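Local coordinates for acetylcholine-binding protein (Bulinus truncatus, PDB 2BJ0) that binds acetylcholine as a soluble pentamer that shares its fold with the extracellular ligand-binding domain of nicotinic acetylcholine receptors, at the interface of chains A and B. Coordinates in Å, arbitrary orientation; residue numbers count along the deposited sequence, not the author numbering. Chains: chain A/B, Acetylcholine-binding protein.

The interface of chains A and B. Residues chain A 15-16; chain B 2, 4, 7, 73-76, 79, 101.
A:Asp15 and A:Val16, in the loop that follows helix 4-12, dock against helix 4-12 and strand 72-76 of chain B in a subunit-subunit contact of the homopentamer. The whole A-B interface is not an exact two-fold, as expected of neighbours in a ring; this patch hides 281 Å² of protein surface, joining the two chains near their N-terminal helices.

The apolar half centres on one methyl. A:Val16 CG2 stands anti to its own carbonyl carbon while CG1 is anti to the backbone N (chi1 170°), and this rotation turns CG2 into a group of chain B side chains. It meets B:Ile2 CD1 at 3.8 Å, and is equally near B:Leu75 CD2, B:Val73 CG2 and B:Trp4 CH2. B:Leu75 lies alongside A:Val16, pointing the same way, whereas B:Val73 crosses it at about a right angle. B:Trp4 contributes the CH2 corner of its indole, and B:Ile2 CG1 covers one face of that ring, 3.7 Å above its centre, an intrachain contact by which B:Ile2, itself touching A:Val16, also supports the tryptophan ring.

A:Asp15 packs its side chain on B:Lys79 and B:Pro76 and offers its backbone carbonyl for hydrogen bonding. Its carboxylate lies across the aliphatic chain of B:Lys79, with CG 3.6 Å from B:Lys79 CE, and its CB rests on B:Pro76 CD at 3.8 Å. The lysine bends at chi2 (-38°), and its NZ stays 4.2 Å from A:Asp15 OD1; the opposite charges are not in contact, although they may still attract over that distance.

The backbone carbonyl A:Asp15 O accepts a hydrogen bond from B:Arg101 NH1 at 3.2 Å, 159° at the hydrogen, with the acceptor close to the guanidinium plane and the donor tilted from the carbonyl plane. The B:Arg101 NH2 approach to this oxygen is weak. An intrachain bond likely steadies the guanidinium: B:Arg101 NH1 also donates, nearly straight and in the guanidinium plane, to the hydroxyl B:Ser74 OG at 3.3 Å.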
loop_
_atom_site.group_PDB
_atom_site.type_symbol
_atom_site.label_atom_id
_atom_site.label_comp_id
_atom_site.label_asym_id
_atom_site.label_seq_id
_atom_site.Cartn_x
_atom_site.Cartn_y
_atom_site.Cartn_z
ATOM N N ASP A 15 -7.296 2.345 21.535
ATOM C CA ASP A 15 -8.510 2.324 20.728
ATOM C C ASP A 15 -9.472 3.456 21.090
ATOM O O ASP A 15 -10.308 3.792 20.271
ATOM C CB ASP A 15 -9.279 0.997 20.864
ATOM C CG ASP A 15 -8.484 -0.219 20.380
ATOM O OD1 ASP A 15 -7.700 -0.104 19.416
ATOM O OD2 ASP A 15 -8.574 -1.337 20.933
ATOM N N VAL A 16 -9.343 4.057 22.275
ATOM C CA VAL A 16 -10.407 4.933 22.792
ATOM C C VAL A 16 -9.885 6.333 23.156
ATOM O O VAL A 16 -8.801 6.473 23.704
ATOM C CB VAL A 16 -11.126 4.253 24.001
ATOM C CG1 VAL A 16 -12.080 5.204 24.738
ATOM C CG2 VAL A 16 -11.904 3.027 23.535
ATOM N N ILE B 2 -14.159 1.731 29.019
ATOM C CA ILE B 2 -15.166 0.766 28.570
ATOM C C ILE B 2 -14.964 -0.619 29.261
ATOM O O ILE B 2 -13.948 -0.851 29.927
ATOM C CB ILE B 2 -15.117 0.647 27.026
ATOM C CG1 ILE B 2 -13.723 0.205 26.546
ATOM C CG2 ILE B 2 -15.510 1.970 26.381
ATOM C CD1 ILE B 2 -13.606 0.016 25.057
ATOM N N TRP B 4 -13.382 -3.317 28.880
ATOM C CA TRP B 4 -12.291 -3.767 27.999
ATOM C C TRP B 4 -12.236 -5.260 27.727
ATOM O O TRP B 4 -11.847 -5.687 26.630
ATOM C CB TRP B 4 -10.922 -3.352 28.559
ATOM C CG TRP B 4 -10.662 -1.892 28.464
ATOM C CD1 TRP B 4 -10.773 -0.958 29.467
ATOM C CD2 TRP B 4 -10.255 -1.182 27.294
ATOM N NE1 TRP B 4 -10.458 0.292 28.984
ATOM C CE2 TRP B 4 -10.139 0.189 27.652
ATOM C CE3 TRP B 4 -9.987 -1.561 25.967
ATOM C CZ2 TRP B 4 -9.757 1.176 26.737
ATOM C CZ3 TRP B 4 -9.614 -0.582 25.054
ATOM C CH2 TRP B 4 -9.499 0.778 25.450
ATOM N N LEU B 7 -14.614 -6.298 25.028
ATOM C CA LEU B 7 -14.006 -5.960 23.749
ATOM C C LEU B 7 -13.091 -7.080 23.260
ATOM O O LEU B 7 -12.922 -7.248 22.069
ATOM C CB LEU B 7 -13.265 -4.639 23.855
ATOM C CG LEU B 7 -12.705 -4.010 22.597
ATOM C CD1 LEU B 7 -13.802 -3.727 21.574
ATOM C CD2 LEU B 7 -11.961 -2.728 22.978
ATOM N N VAL B 73 -19.098 5.122 21.827
ATOM C CA VAL B 73 -17.659 4.998 21.746
ATOM C C VAL B 73 -17.234 4.698 20.315
ATOM O O VAL B 73 -17.801 3.822 19.663
ATOM C CB VAL B 73 -17.107 3.929 22.742
ATOM C CG1 VAL B 73 -17.635 2.526 22.442
ATOM C CG2 VAL B 73 -15.554 3.948 22.787
ATOM N N SER B 74 -16.267 5.469 19.832
ATOM C CA SER B 74 -15.657 5.252 18.517
ATOM C C SER B 74 -14.478 4.292 18.628
ATOM O O SER B 74 -13.618 4.464 19.487
ATOM C CB SER B 74 -15.154 6.568 17.981
ATOM O OG SER B 74 -14.231 6.324 16.943
ATOM N N LEU B 75 -14.413 3.315 17.733
ATOM C CA LEU B 75 -13.430 2.235 17.808
ATOM C C LEU B 75 -12.899 1.892 16.419
ATOM O O LEU B 75 -13.603 2.010 15.449
ATOM C CB LEU B 75 -14.096 1.000 18.396
ATOM C CG LEU B 75 -14.486 0.967 19.864
ATOM C CD1 LEU B 75 -15.460 -0.192 20.088
ATOM C CD2 LEU B 75 -13.258 0.860 20.751
ATOM N N PRO B 76 -11.662 1.465 16.310
ATOM C CA PRO B 76 -11.145 1.087 15.005
ATOM C C PRO B 76 -11.989 -0.061 14.444
ATOM O O PRO B 76 -12.447 -0.935 15.176
ATOM C CB PRO B 76 -9.740 0.611 15.320
ATOM C CG PRO B 76 -9.403 1.237 16.610
ATOM C CD PRO B 76 -10.679 1.218 17.377
ATOM N N LYS B 79 -11.481 -3.857 15.233
ATOM C CA LYS B 79 -11.822 -4.397 16.536
ATOM C C LYS B 79 -13.096 -5.215 16.577
ATOM O O LYS B 79 -13.385 -5.857 17.583
ATOM C CB LYS B 79 -11.875 -3.273 17.585
ATOM C CG LYS B 79 -10.507 -2.626 17.874
ATOM C CD LYS B 79 -9.345 -3.659 17.881
ATOM C CE LYS B 79 -7.987 -2.951 18.017
ATOM N NZ LYS B 79 -6.857 -3.697 17.333
ATOM N N ARG B 101 -13.115 4.021 11.402
ATOM C CA ARG B 101 -13.656 3.829 12.746
ATOM C C ARG B 101 -15.178 3.723 12.733
ATOM O O ARG B 101 -15.824 4.274 11.868
ATOM C CB ARG B 101 -13.246 4.970 13.650
ATOM C CG ARG B 101 -11.785 5.198 13.803
ATOM C CD ARG B 101 -11.477 6.211 14.916
ATOM N NE ARG B 101 -10.288 5.733 15.573
ATOM C CZ ARG B 101 -10.201 5.293 16.807
ATOM N NH1 ARG B 101 -11.211 5.356 17.662
ATOM N NH2 ARG B 101 -9.029 4.849 17.201
#